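Local atomic coordinates of uncharacterized ATP-binding protein MJ1010 (Methanocaldococcus jannaschii DSM 2661, PDB entry 3BJO), a protein that is of unknown function but may bind ATP. Residues A[11-15]-A[94-98]. Residues are numbered along the deposited sequence.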
ATOM      1  N   LEU A  11      13.052   7.472  -9.245  1.00 41.49           N
ATOM      2  CA  LEU A  11      12.471   7.136  -7.953  1.00 40.78           C
ATOM      3  C   LEU A  11      11.067   6.571  -8.183  1.00 41.79           C
ATOM      4  O   LEU A  11      10.658   5.624  -7.521  1.00 43.11           O
ATOM      5  CB  LEU A  11      12.461   8.363  -7.031  1.00 39.75           C
ATOM      6  CG  LEU A  11      13.854   8.925  -6.620  1.00 42.05           C
ATOM      7  CD1 LEU A  11      13.772  10.204  -5.767  1.00 42.89           C
ATOM      8  CD2 LEU A  11      14.729   7.830  -5.970  1.00 37.90           C
ATOM      9  N   LEU A  12      10.342   7.176  -9.113  1.00 42.53           N
ATOM     10  CA  LEU A  12       8.972   6.795  -9.456  1.00 42.02           C
ATOM     11  C   LEU A  12       8.879   5.374 -10.028  1.00 44.05           C
ATOM     12  O   LEU A  12       8.039   4.565  -9.570  1.00 43.68           O
ATOM     13  CB  LEU A  12       8.354   7.838 -10.421  1.00 41.76           C
ATOM     14  CG  LEU A  12       7.930   9.227  -9.842  1.00 38.28           C
ATOM     15  CD1 LEU A  12       7.725  10.230 -10.915  1.00 39.32           C
ATOM     16  CD2 LEU A  12       6.657   9.096  -9.006  1.00 38.47           C
HETATM   17  N   MSE A  13       9.717   5.088 -11.020  1.00 44.54           N
HETATM   18  CA  MSE A  13       9.824   3.771 -11.665  1.00 46.74           C
HETATM   19  C   MSE A  13      10.275   2.688 -10.694  1.00 47.38           C
HETATM   20  O   MSE A  13       9.728   1.577 -10.679  1.00 47.96           O
HETATM   21  CB  MSE A  13      10.792   3.810 -12.861  1.00 47.37           C
HETATM   22  CG  MSE A  13      10.359   4.663 -14.050  1.00 51.55           C
HETATM   23 SE   MSE A  13       8.432   4.445 -14.612  0.70 63.20          SE
HETATM   24  CE  MSE A  13       8.425   2.525 -15.054  1.00 60.08           C
ATOM     25  N   ASP A  14      11.294   2.986  -9.902  1.00 47.36           N
ATOM     26  CA  ASP A  14      11.736   2.071  -8.871  1.00 47.19           C
ATOM     27  C   ASP A  14      10.586   1.646  -7.959  1.00 47.65           C
ATOM     28  O   ASP A  14      10.506   0.486  -7.598  1.00 46.79           O
ATOM     29  CB  ASP A  14      12.838   2.741  -8.027  1.00 47.86           C
ATOM     30  CG  ASP A  14      13.369   1.848  -6.918  1.00 48.92           C
ATOM     31  OD1 ASP A  14      14.020   0.814  -7.248  1.00 47.72           O
ATOM     32  OD2 ASP A  14      13.178   2.227  -5.717  1.00 48.60           O
ATOM     33  N   GLU A  15       9.721   2.585  -7.557  1.00 46.92           N
ATOM     34  CA  GLU A  15       8.706   2.280  -6.585  1.00 46.48           C
ATOM     35  C   GLU A  15       7.632   1.468  -7.272  1.00 46.81           C
ATOM     36  O   GLU A  15       7.023   0.651  -6.648  1.00 47.08           O
ATOM     37  CB  GLU A  15       8.080   3.532  -5.961  1.00 46.23           C
ATOM     38  CG  GLU A  15       6.803   3.230  -5.049  1.00 46.62           C
ATOM     39  CD  GLU A  15       7.040   2.136  -3.988  1.00 48.61           C
ATOM     40  OE1 GLU A  15       8.192   2.003  -3.506  1.00 44.95           O
ATOM     41  OE2 GLU A  15       6.098   1.375  -3.671  1.00 50.67           O
ATOM     42  N   LEU A  94       5.543   8.575  -4.058  1.00 44.31           N
ATOM     43  CA  LEU A  94       6.038   7.525  -4.987  1.00 44.34           C
ATOM     44  C   LEU A  94       5.138   6.304  -4.860  1.00 44.39           C
ATOM     45  O   LEU A  94       4.798   5.682  -5.866  1.00 45.06           O
ATOM     46  CB  LEU A  94       7.490   7.094  -4.668  1.00 43.76           C
ATOM     47  CG  LEU A  94       8.611   8.150  -4.593  1.00 45.64           C
ATOM     48  CD1 LEU A  94       9.967   7.539  -4.117  1.00 43.66           C
ATOM     49  CD2 LEU A  94       8.821   8.801  -5.987  1.00 44.97           C
ATOM     50  N   VAL A  95       4.781   5.959  -3.609  1.00 43.59           N
ATOM     51  CA  VAL A  95       3.879   4.850  -3.355  1.00 43.61           C
ATOM     52  C   VAL A  95       2.531   5.190  -3.994  1.00 42.45           C
ATOM     53  O   VAL A  95       1.986   4.362  -4.699  1.00 43.65           O
ATOM     54  CB  VAL A  95       3.741   4.491  -1.828  1.00 42.14           C
ATOM     55  CG1 VAL A  95       2.690   3.403  -1.668  1.00 44.01           C
ATOM     56  CG2 VAL A  95       5.135   4.014  -1.207  1.00 44.93           C
ATOM     57  N   TRP A  96       1.995   6.398  -3.746  1.00 41.31           N
ATOM     58  CA  TRP A  96       0.722   6.802  -4.376  1.00 42.70           C
ATOM     59  C   TRP A  96       0.722   6.658  -5.890  1.00 42.59           C
ATOM     60  O   TRP A  96      -0.191   6.053  -6.491  1.00 41.92           O
ATOM     61  CB  TRP A  96       0.340   8.238  -3.985  1.00 43.68           C
ATOM     62  CG  TRP A  96      -1.111   8.575  -4.228  1.00 43.34           C
ATOM     63  CD1 TRP A  96      -2.212   7.775  -3.990  1.00 46.25           C
ATOM     64  CD2 TRP A  96      -1.622   9.809  -4.736  1.00 45.85           C
ATOM     65  NE1 TRP A  96      -3.377   8.444  -4.336  1.00 43.99           N
ATOM     66  CE2 TRP A  96      -3.049   9.687  -4.794  1.00 46.16           C
ATOM     67  CE3 TRP A  96      -1.017  11.011  -5.151  1.00 45.98           C
ATOM     68  CZ2 TRP A  96      -3.883  10.736  -5.237  1.00 47.48           C
ATOM     69  CZ3 TRP A  96      -1.842  12.039  -5.623  1.00 47.87           C
ATOM     70  CH2 TRP A  96      -3.260  11.894  -5.661  1.00 46.52           C
ATOM     71  N   ASN A  97       1.737   7.253  -6.522  1.00 43.43           N
ATOM     72  CA  ASN A  97       1.848   7.170  -7.954  1.00 43.83           C
ATOM     73  C   ASN A  97       1.871   5.702  -8.406  1.00 44.60           C
ATOM     74  O   ASN A  97       1.226   5.334  -9.375  1.00 43.96           O
ATOM     75  CB  ASN A  97       3.114   7.871  -8.441  1.00 44.74           C
ATOM     76  CG  ASN A  97       3.254   7.788  -9.950  1.00 46.80           C
ATOM     77  OD1 ASN A  97       2.451   8.377 -10.694  1.00 42.83           O
ATOM     78  ND2 ASN A  97       4.221   6.966 -10.413  1.00 42.76           N
ATOM     79  N   ALA A  98       2.650   4.865  -7.726  1.00 45.24           N
ATOM     80  CA  ALA A  98       2.739   3.456  -8.116  1.00 45.50           C
ATOM     81  C   ALA A  98       1.342   2.775  -8.060  1.00 45.98           C
ATOM     82  O   ALA A  98       0.909   2.080  -9.000  1.00 46.75           O
ATOM     83  CB  ALA A  98       3.761   2.773  -7.224  1.00 44.61           C
TER
HETATM   84  O   HOH W   1       5.881   5.570  -8.524  1.00 36.40           O
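Two helices that cross obliquely can be linked by a water lodged between them, and the packing of residues 94-98 on residues 11-15 is a compact example. The axes of the two short segments approach to 8.7 Å and cross at -61°. Leu94, near the start of its helix, directs its CA-to-CB bond toward the partner and sets CD2 3.7 Å from Leu12 CD2 and 3.8 Å from Leu11 CB, a small apolar patch. Its carbonyl is also approached by an aliphatic group, with Leu94 O 3.3 Å from Glu15 CG. Val95 points away, and its side chain touches Pro90 of the preceding strand, yet its CG2 still meets Glu15 OE2 at 3.7 Å. The contact joins the middle of the long N-terminal helix 3-24 to the first turns of the C-terminal helix 93-102, in a C-terminal domain probably related to helix-turn-helix proteins. The CA-to-CB bond of Asn97 again points toward the partner: its ND2 lies 3.5 Å from Leu12 CD2 and donates to a water at 2.9 Å, while Asn97 OD1 is taken by Arg101. That water in turn donates to Leu12 O at 2.6 Å and to Leu94 O at 2.9 Å, so a single molecule bridges both backbones. One residue on, buried Ala98 brings its CB to 3.8 Å from Glu15 CG, and the same small side chain also touches Ile16 and Leu19 further along helix 3-24.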